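Local coordinates for Thiol:disulfide interchange protein DsbA (Pseudomonas aeruginosa, PDB 5DCH), which probably introduces disulfide bonds into other periplasmic proteins by passing on its own redox-active disulfide, as a thioredoxin-fold oxidoreductase of the DsbA type, at residues Val19-Pro24 with Val157-Tyr162; Val29-Trp34 with Val58-Leu63. The protein carries 1 engineered substitution. All coordinates share one frame; numbering follows the deposited sequence. Where two conformers were deposited one is given.

Interaction 1: residues Val19-Pro24 with Val157-Tyr162; sequences VPVSQP and VVNGKY. With 1YO (3-[(2-methylbenzyl)sulfanyl]-4H-1,2,4-triazol-4-amine), chain B.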
loop_
_atom_site.group_PDB
_atom_site.type_symbol
_atom_site.label_atom_id
_atom_site.label_comp_id
_atom_site.label_asym_id
_atom_site.label_seq_id
_atom_site.Cartn_x
_atom_site.Cartn_y
_atom_site.Cartn_z
ATOM N N VAL A 19 8.701 0.251 -13.831
ATOM C CA VAL A 19 9.169 -0.580 -12.744
ATOM C C VAL A 19 8.556 -1.982 -12.875
ATOM O O VAL A 19 7.374 -2.120 -13.195
ATOM C CB VAL A 19 8.731 0.071 -11.407
ATOM C CG1 VAL A 19 9.228 -0.721 -10.205
ATOM C CG2 VAL A 19 9.208 1.514 -11.331
ATOM N N PRO A 20 9.344 -3.033 -12.620
ATOM C CA PRO A 20 8.762 -4.378 -12.667
ATOM C C PRO A 20 7.600 -4.537 -11.702
ATOM O O PRO A 20 7.560 -3.873 -10.664
ATOM C CB PRO A 20 9.910 -5.273 -12.210
ATOM C CG PRO A 20 11.141 -4.492 -12.436
ATOM C CD PRO A 20 10.774 -3.058 -12.265
ATOM N N VAL A 21 6.672 -5.432 -12.024
ATOM C CA VAL A 21 5.510 -5.655 -11.163
ATOM C C VAL A 21 5.703 -6.914 -10.317
ATOM O O VAL A 21 6.489 -7.805 -10.660
ATOM C CB VAL A 21 4.204 -5.761 -11.969
ATOM C CG1 VAL A 21 3.980 -4.498 -12.791
ATOM C CG2 VAL A 21 4.209 -6.993 -12.865
ATOM N N SER A 22 4.975 -6.987 -9.208
ATOM C CA SER A 22 5.082 -8.107 -8.274
ATOM C C SER A 22 4.599 -9.432 -8.866
ATOM O O SER A 22 5.186 -10.480 -8.595
ATOM C CB SER A 22 4.321 -7.803 -6.971
ATOM O OG SER A 22 3.000 -7.348 -7.221
ATOM N N GLN A 23 3.512 -9.365 -9.647
ATOM C CA GLN A 23 2.893 -10.550 -10.245
ATOM C C GLN A 23 2.825 -10.409 -11.761
ATOM O O GLN A 23 1.826 -9.947 -12.320
ATOM C CB GLN A 23 1.484 -10.744 -9.682
ATOM C CG GLN A 23 0.656 -11.758 -10.426
ATOM C CD GLN A 23 -0.287 -12.491 -9.519
ATOM O OE1 GLN A 23 -0.886 -11.895 -8.619
ATOM N NE2 GLN A 23 -0.416 -13.802 -9.732
ATOM N N PRO A 24 3.887 -10.806 -12.442
ATOM C CA PRO A 24 3.865 -10.687 -13.897
ATOM C C PRO A 24 2.676 -11.438 -14.497
ATOM O O PRO A 24 2.320 -12.541 -14.061
ATOM C CB PRO A 24 5.195 -11.309 -14.310
ATOM C CG PRO A 24 6.096 -11.016 -13.138
ATOM C CD PRO A 24 5.206 -11.208 -11.937
ATOM N N VAL A 157 0.138 3.614 -8.086
ATOM C CA VAL A 157 0.913 3.329 -9.284
ATOM C C VAL A 157 0.234 2.179 -10.005
ATOM O O VAL A 157 -0.006 1.131 -9.405
ATOM C CB VAL A 157 2.364 2.950 -8.966
ATOM C CG1 VAL A 157 3.125 2.685 -10.237
ATOM C CG2 VAL A 157 3.031 4.058 -8.166
ATOM N N VAL A 158 -0.059 2.369 -11.290
ATOM C CA VAL A 158 -0.641 1.307 -12.110
ATOM C C VAL A 158 0.417 0.728 -13.036
ATOM O O VAL A 158 1.089 1.462 -13.785
ATOM C CB VAL A 158 -1.879 1.807 -12.894
ATOM C CG1 VAL A 158 -2.318 0.815 -13.967
ATOM C CG2 VAL A 158 -3.014 2.060 -11.930
ATOM N N ASN A 159 0.535 -0.600 -12.952
ATOM C CA ASN A 159 1.416 -1.441 -13.751
ATOM C C ASN A 159 2.869 -0.994 -13.815
ATOM O O ASN A 159 3.523 -1.167 -14.834
ATOM C CB ASN A 159 0.819 -1.662 -15.145
ATOM C CG ASN A 159 0.841 -3.102 -15.564
ATOM O OD1 ASN A 159 0.927 -4.009 -14.729
ATOM N ND2 ASN A 159 0.779 -3.325 -16.876
ATOM N N GLY A 160 3.367 -0.451 -12.701
ATOM C CA GLY A 160 4.735 0.036 -12.618
ATOM C C GLY A 160 5.037 1.203 -13.545
ATOM O O GLY A 160 6.201 1.539 -13.767
ATOM N N LYS A 161 3.986 1.825 -14.068
ATOM C CA LYS A 161 4.113 2.769 -15.182
ATOM C C LYS A 161 3.478 4.134 -14.971
ATOM O O LYS A 161 3.978 5.115 -15.502
ATOM C CB LYS A 161 3.491 2.165 -16.450
ATOM C CG LYS A 161 4.338 1.147 -17.172
ATOM C CD LYS A 161 3.643 0.730 -18.464
ATOM C CE LYS A 161 4.314 -0.471 -19.100
ATOM N NZ LYS A 161 3.316 -1.443 -19.622
ATOM N N TYR A 162 2.355 4.189 -14.265
ATOM C CA TYR A 162 1.602 5.443 -14.124
ATOM C C TYR A 162 1.405 5.786 -12.667
ATOM O O TYR A 162 0.870 4.988 -11.914
ATOM C CB TYR A 162 0.215 5.333 -14.772
ATOM C CG TYR A 162 0.217 4.745 -16.157
ATOM C CD1 TYR A 162 0.653 5.467 -17.252
ATOM C CD2 TYR A 162 -0.206 3.447 -16.359
ATOM C CE1 TYR A 162 0.655 4.913 -18.522
ATOM C CE2 TYR A 162 -0.206 2.886 -17.608
ATOM C CZ TYR A 162 0.219 3.616 -18.690
ATOM O OH TYR A 162 0.204 3.021 -19.936
HETATM C CAA 1YO B . 8.578 -6.294 -3.333
HETATM C CAC 1YO B . 7.895 -5.472 0.275
HETATM C CAD 1YO B . 6.523 -5.660 0.341
HETATM C CAE 1YO B . 8.569 -5.675 -0.916
HETATM C CAF 1YO B . 5.820 -6.057 -0.785
HETATM C CAG 1YO B . 7.003 -4.648 -7.690
HETATM C CAH 1YO B . 5.767 -6.681 -3.197
HETATM C CAL 1YO B . 7.868 -6.069 -2.041
HETATM C CAM 1YO B . 6.501 -6.270 -1.970
HETATM C CAN 1YO B . 6.299 -5.305 -5.704
HETATM N NAB 1YO B . 5.164 -3.401 -6.615
HETATM N NAI 1YO B . 7.697 -5.724 -7.304
HETATM N NAJ 1YO B . 7.277 -6.122 -6.100
HETATM N NAO 1YO B . 6.094 -4.384 -6.690
HETATM S SAK 1YO B . 5.337 -5.320 -4.232
HETATM O O HOH W 1 6.118 -1.906 -15.605
#
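Val19 and Gly160 carry the tight part of this contact. Val19 N donates to Gly160 O at 2.8 Å, and the bond is nearly straight, with 169° at the hydrogen. The donor meets the carbonyl at a bend, 136° at the oxygen. Val19 O turns back to the same residue and lies 3.5 Å from Gly160 CA, close to the line of a C-H bond. Because Gly160 has no side chain, the valine carbonyl can come this near. Asn159 and Gly160 both have positive phi. They form the corner of a type I'-like turn between strands 155-158 and 162-165, and Lys161 and Tyr162 both face Val158 in a classic beta bulge. The Val19 side chain is buried against Leu144, Ala147 and Tyr148 of helix 132-148.

The looser side lies at Val21 and Asn159. With chi1 -58°, Val21 CG1 is anti to the carbonyl carbon, which brings this methyl to the amide of Asn159, 3.6 Å from OD1. This is a touch without a bond. The amide is held by others: OD1 accepts from Glu28 N, and ND2 donates to Glu186. A water bridges the two segments, donating to Val19 O at 2.7 Å and to Asn159 O at 2.8 Å. Pro20 points away from the hairpin and is exposed. Its carbonyl faces the bound triazole, with Pro20 O 3.1 Å from CAG of the ligand, and Ser22 CB is 3.4 Å from CAN.

The attachment is thus mostly made by backbone atoms and a water. It ties the loop before strand 27-33 to the hairpin turn at a few polar points, while apolar side-chain contact between the segments is slight.

Interaction 2: residues Val29-Trp34 with Val58-Leu63; sequences VVELFW and VHFVRL. With 1YO (3-[(2-methylbenzyl)sulfanyl]-4H-1,2,4-triazol-4-amine), chain B.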
loop_
_atom_site.group_PDB
_atom_site.type_symbol
_atom_site.label_atom_id
_atom_site.label_comp_id
_atom_site.label_asym_id
_atom_site.label_seq_id
_atom_site.Cartn_x
_atom_site.Cartn_y
_atom_site.Cartn_z
ATOM N N VAL A 29 -1.873 -2.850 -9.443
ATOM C CA VAL A 29 -2.278 -1.570 -8.857
ATOM C C VAL A 29 -1.673 -1.522 -7.474
ATOM O O VAL A 29 -1.978 -2.342 -6.634
ATOM C CB VAL A 29 -3.785 -1.458 -8.743
ATOM C CG1 VAL A 29 -4.176 -0.177 -8.075
ATOM C CG2 VAL A 29 -4.424 -1.544 -10.102
ATOM N N VAL A 30 -0.809 -0.538 -7.248
ATOM C CA VAL A 30 -0.160 -0.346 -5.951
ATOM C C VAL A 30 -0.736 0.887 -5.273
ATOM O O VAL A 30 -0.866 1.928 -5.907
ATOM C CB VAL A 30 1.340 -0.115 -6.132
ATOM C CG1 VAL A 30 1.992 0.312 -4.813
ATOM C CG2 VAL A 30 2.026 -1.340 -6.689
ATOM N N GLU A 31 -1.129 0.730 -4.019
ATOM C CA GLU A 31 -1.356 1.897 -3.147
ATOM C C GLU A 31 -0.211 2.004 -2.164
ATOM O O GLU A 31 0.006 1.111 -1.356
ATOM C CB GLU A 31 -2.678 1.821 -2.368
ATOM C CG GLU A 31 -2.938 3.099 -1.559
ATOM C CD GLU A 31 -3.864 2.945 -0.369
ATOM O OE1 GLU A 31 -4.245 1.817 -0.024
ATOM O OE2 GLU A 31 -4.200 3.989 0.240
ATOM N N LEU A 32 0.543 3.097 -2.256
ATOM C CA LEU A 32 1.546 3.388 -1.249
ATOM C C LEU A 32 0.871 4.170 -0.138
ATOM O O LEU A 32 0.136 5.118 -0.396
ATOM C CB LEU A 32 2.701 4.186 -1.848
ATOM C CG LEU A 32 3.554 3.388 -2.824
ATOM C CD1 LEU A 32 3.028 3.612 -4.202
ATOM C CD2 LEU A 32 5.010 3.783 -2.737
ATOM N N PHE A 33 1.117 3.741 1.095
ATOM C CA PHE A 33 0.389 4.258 2.237
ATOM C C PHE A 33 1.247 4.211 3.486
ATOM O O PHE A 33 2.327 3.607 3.507
ATOM C CB PHE A 33 -0.886 3.428 2.444
ATOM C CG PHE A 33 -0.651 2.186 3.244
ATOM C CD1 PHE A 33 0.021 1.105 2.692
ATOM C CD2 PHE A 33 -1.067 2.099 4.550
ATOM C CE1 PHE A 33 0.268 -0.010 3.435
ATOM C CE2 PHE A 33 -0.811 0.976 5.298
ATOM C CZ PHE A 33 -0.138 -0.063 4.749
ATOM N N TRP A 34 0.758 4.861 4.532
ATOM C CA TRP A 34 1.313 4.717 5.870
ATOM C C TRP A 34 0.111 4.620 6.812
ATOM O O TRP A 34 -0.832 5.407 6.707
ATOM C CB TRP A 34 2.200 5.932 6.218
ATOM C CG TRP A 34 2.551 6.089 7.669
ATOM C CD1 TRP A 34 2.918 5.111 8.540
ATOM C CD2 TRP A 34 2.562 7.315 8.418
ATOM N NE1 TRP A 34 3.143 5.649 9.785
ATOM C CE2 TRP A 34 2.910 6.996 9.744
ATOM C CE3 TRP A 34 2.276 8.640 8.102
ATOM C CZ2 TRP A 34 3.036 7.975 10.741
ATOM C CZ3 TRP A 34 2.384 9.598 9.091
ATOM C CH2 TRP A 34 2.735 9.256 10.393
ATOM N N VAL A 58 -6.196 -8.351 -12.604
ATOM C CA VAL A 58 -5.615 -7.240 -11.866
ATOM C C VAL A 58 -5.113 -7.720 -10.512
ATOM O O VAL A 58 -5.760 -8.545 -9.866
ATOM C CB VAL A 58 -6.657 -6.107 -11.660
ATOM C CG1 VAL A 58 -6.098 -5.015 -10.773
ATOM C CG2 VAL A 58 -7.096 -5.515 -13.019
ATOM N N HIS A 59 -3.962 -7.199 -10.083
ATOM C CA HIS A 59 -3.407 -7.548 -8.789
ATOM C C HIS A 59 -3.199 -6.266 -7.980
ATOM O O HIS A 59 -2.353 -5.447 -8.318
ATOM C CB HIS A 59 -2.069 -8.272 -8.938
ATOM C CG HIS A 59 -1.450 -8.646 -7.634
ATOM N ND1 HIS A 59 -0.158 -8.317 -7.294
ATOM C CD2 HIS A 59 -1.947 -9.347 -6.591
ATOM C CE1 HIS A 59 0.108 -8.781 -6.086
ATOM N NE2 HIS A 59 -0.959 -9.417 -5.641
ATOM N N PHE A 60 -3.998 -6.113 -6.931
ATOM C CA PHE A 60 -3.907 -4.969 -6.033
ATOM C C PHE A 60 -2.947 -5.275 -4.898
ATOM O O PHE A 60 -3.057 -6.309 -4.245
ATOM C CB PHE A 60 -5.285 -4.637 -5.475
ATOM C CG PHE A 60 -5.287 -3.518 -4.507
ATOM C CD1 PHE A 60 -5.155 -2.217 -4.937
ATOM C CD2 PHE A 60 -5.428 -3.756 -3.152
ATOM C CE1 PHE A 60 -5.147 -1.166 -4.022
ATOM C CE2 PHE A 60 -5.424 -2.710 -2.240
ATOM C CZ PHE A 60 -5.284 -1.418 -2.682
ATOM N N VAL A 61 -2.021 -4.345 -4.673
ATOM C CA VAL A 61 -0.969 -4.457 -3.676
ATOM C C VAL A 61 -0.963 -3.172 -2.854
ATOM O O VAL A 61 -0.987 -2.078 -3.418
ATOM C CB VAL A 61 0.442 -4.530 -4.362
ATOM C CG1 VAL A 61 1.570 -4.578 -3.322
ATOM C CG2 VAL A 61 0.525 -5.697 -5.320
ATOM N N ARG A 62 -0.930 -3.302 -1.534
ATOM C CA ARG A 62 -0.550 -2.188 -0.681
ATOM C C ARG A 62 0.935 -2.283 -0.386
ATOM O O ARG A 62 1.461 -3.354 -0.095
ATOM C CB ARG A 62 -1.334 -2.206 0.628
ATOM C CG ARG A 62 -2.676 -1.578 0.501
ATOM C CD ARG A 62 -3.136 -0.994 1.826
ATOM N NE ARG A 62 -4.466 -0.424 1.690
ATOM C CZ ARG A 62 -5.563 -1.154 1.581
ATOM N NH1 ARG A 62 -5.476 -2.482 1.607
ATOM N NH2 ARG A 62 -6.740 -0.563 1.438
ATOM N N LEU A 63 1.604 -1.141 -0.453
ATOM C CA LEU A 63 3.038 -1.063 -0.203
ATOM C C LEU A 63 3.264 0.040 0.810
ATOM O O LEU A 63 2.868 1.178 0.568
ATOM C CB LEU A 63 3.778 -0.697 -1.491
ATOM C CG LEU A 63 5.306 -0.773 -1.464
ATOM C CD1 LEU A 63 5.780 -2.238 -1.320
ATOM C CD2 LEU A 63 5.906 -0.141 -2.715
HETATM C CAA 1YO B . 8.578 -6.294 -3.333
HETATM C CAC 1YO B . 7.895 -5.472 0.275
HETATM C CAD 1YO B . 6.523 -5.660 0.341
HETATM C CAE 1YO B . 8.569 -5.675 -0.916
HETATM C CAF 1YO B . 5.820 -6.057 -0.785
HETATM C CAG 1YO B . 7.003 -4.648 -7.690
HETATM C CAH 1YO B . 5.767 -6.681 -3.197
HETATM C CAL 1YO B . 7.868 -6.069 -2.041
HETATM C CAM 1YO B . 6.501 -6.270 -1.970
HETATM C CAN 1YO B . 6.299 -5.305 -5.704
HETATM N NAB 1YO B . 5.164 -3.401 -6.615
HETATM N NAI 1YO B . 7.697 -5.724 -7.304
HETATM N NAJ 1YO B . 7.277 -6.122 -6.100
HETATM N NAO 1YO B . 6.094 -4.384 -6.690
HETATM S SAK 1YO B . 5.337 -5.320 -4.232
#
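Glu31 and Arg62 form a salt bridge, with OE1 of Glu31 2.8 Å from NE of Arg62. As a hydrogen bond it is weak, bent to 125° at the hydrogen. The two side chains run side by side, and their carboxylate and guanidinium planes are 59° apart. In Glu31, CG anti to the backbone N (chi1 -175°) and an extended chain carry the buried carboxylate out alongside Arg62. Arg62 has a second acid, Glu44, which meets NH2.

The backbones are joined by five hydrogen bonds. Val29 and Glu31 each bond through both N and O, and Phe33 N closes the series on Leu63 O at 3.1 Å. The strands are parallel and linked through helix 38-52, the beta-alpha-beta unit of the thioredoxin fold. The CxxC pair Cys37 and Cys40, predicted to be redox-active, lies at the start of that helix, and Phe33 touches Cys40. Glu31 and Arg62 probably correspond to the buried glutamate and the nearby lysine of Escherichia coli DsbA.

On the Glu31 side of the sheet, Arg62 CD sits over one face of the Phe33 ring, 4.0 Å from its centroid, a CH-pi contact. Phe60 CE2 lies over a guanidinium face, while Val29 CG1 meets the Phe60 ring at its edge, 3.9 Å from CD1.

On the side of Val30 and Leu63 the contact between the strands is apolar. Val30 CG1 packs on Leu63 CB, and Leu32 CD2 meets Leu63 CD2 at 4.0 Å. The ligand lies along this side: Val30 CG2 nears its amine NAB, Val61 CG1 its sulfur SAK at 3.9 Å, and Leu63 CD1 its methylphenyl ring.

In the fold
The centres of interactions 1 and 2 are about 10 Å apart, and along the chain interaction 2 is nested inside the loop that interaction 1 closes. They share one sheet: strand 155-158 neighbours strand 27-33, and Val157 O lies 2.8 Å from Val30 N, a probable hydrogen bond. The loop also leans on strand 58-64, where Ser22 OG is 3.3 Å from His59 ND1, a weak bond. Together the two contacts line one pocket. Loop 19-24 borders the triazole, strands 27-33 and 58-64 supply apolar side chains, and Tyr148 of helix 132-148 hydrogen-bonds the ligand. Phe33 of interaction 2 also touches the CxxC, predicted to be the redox centre.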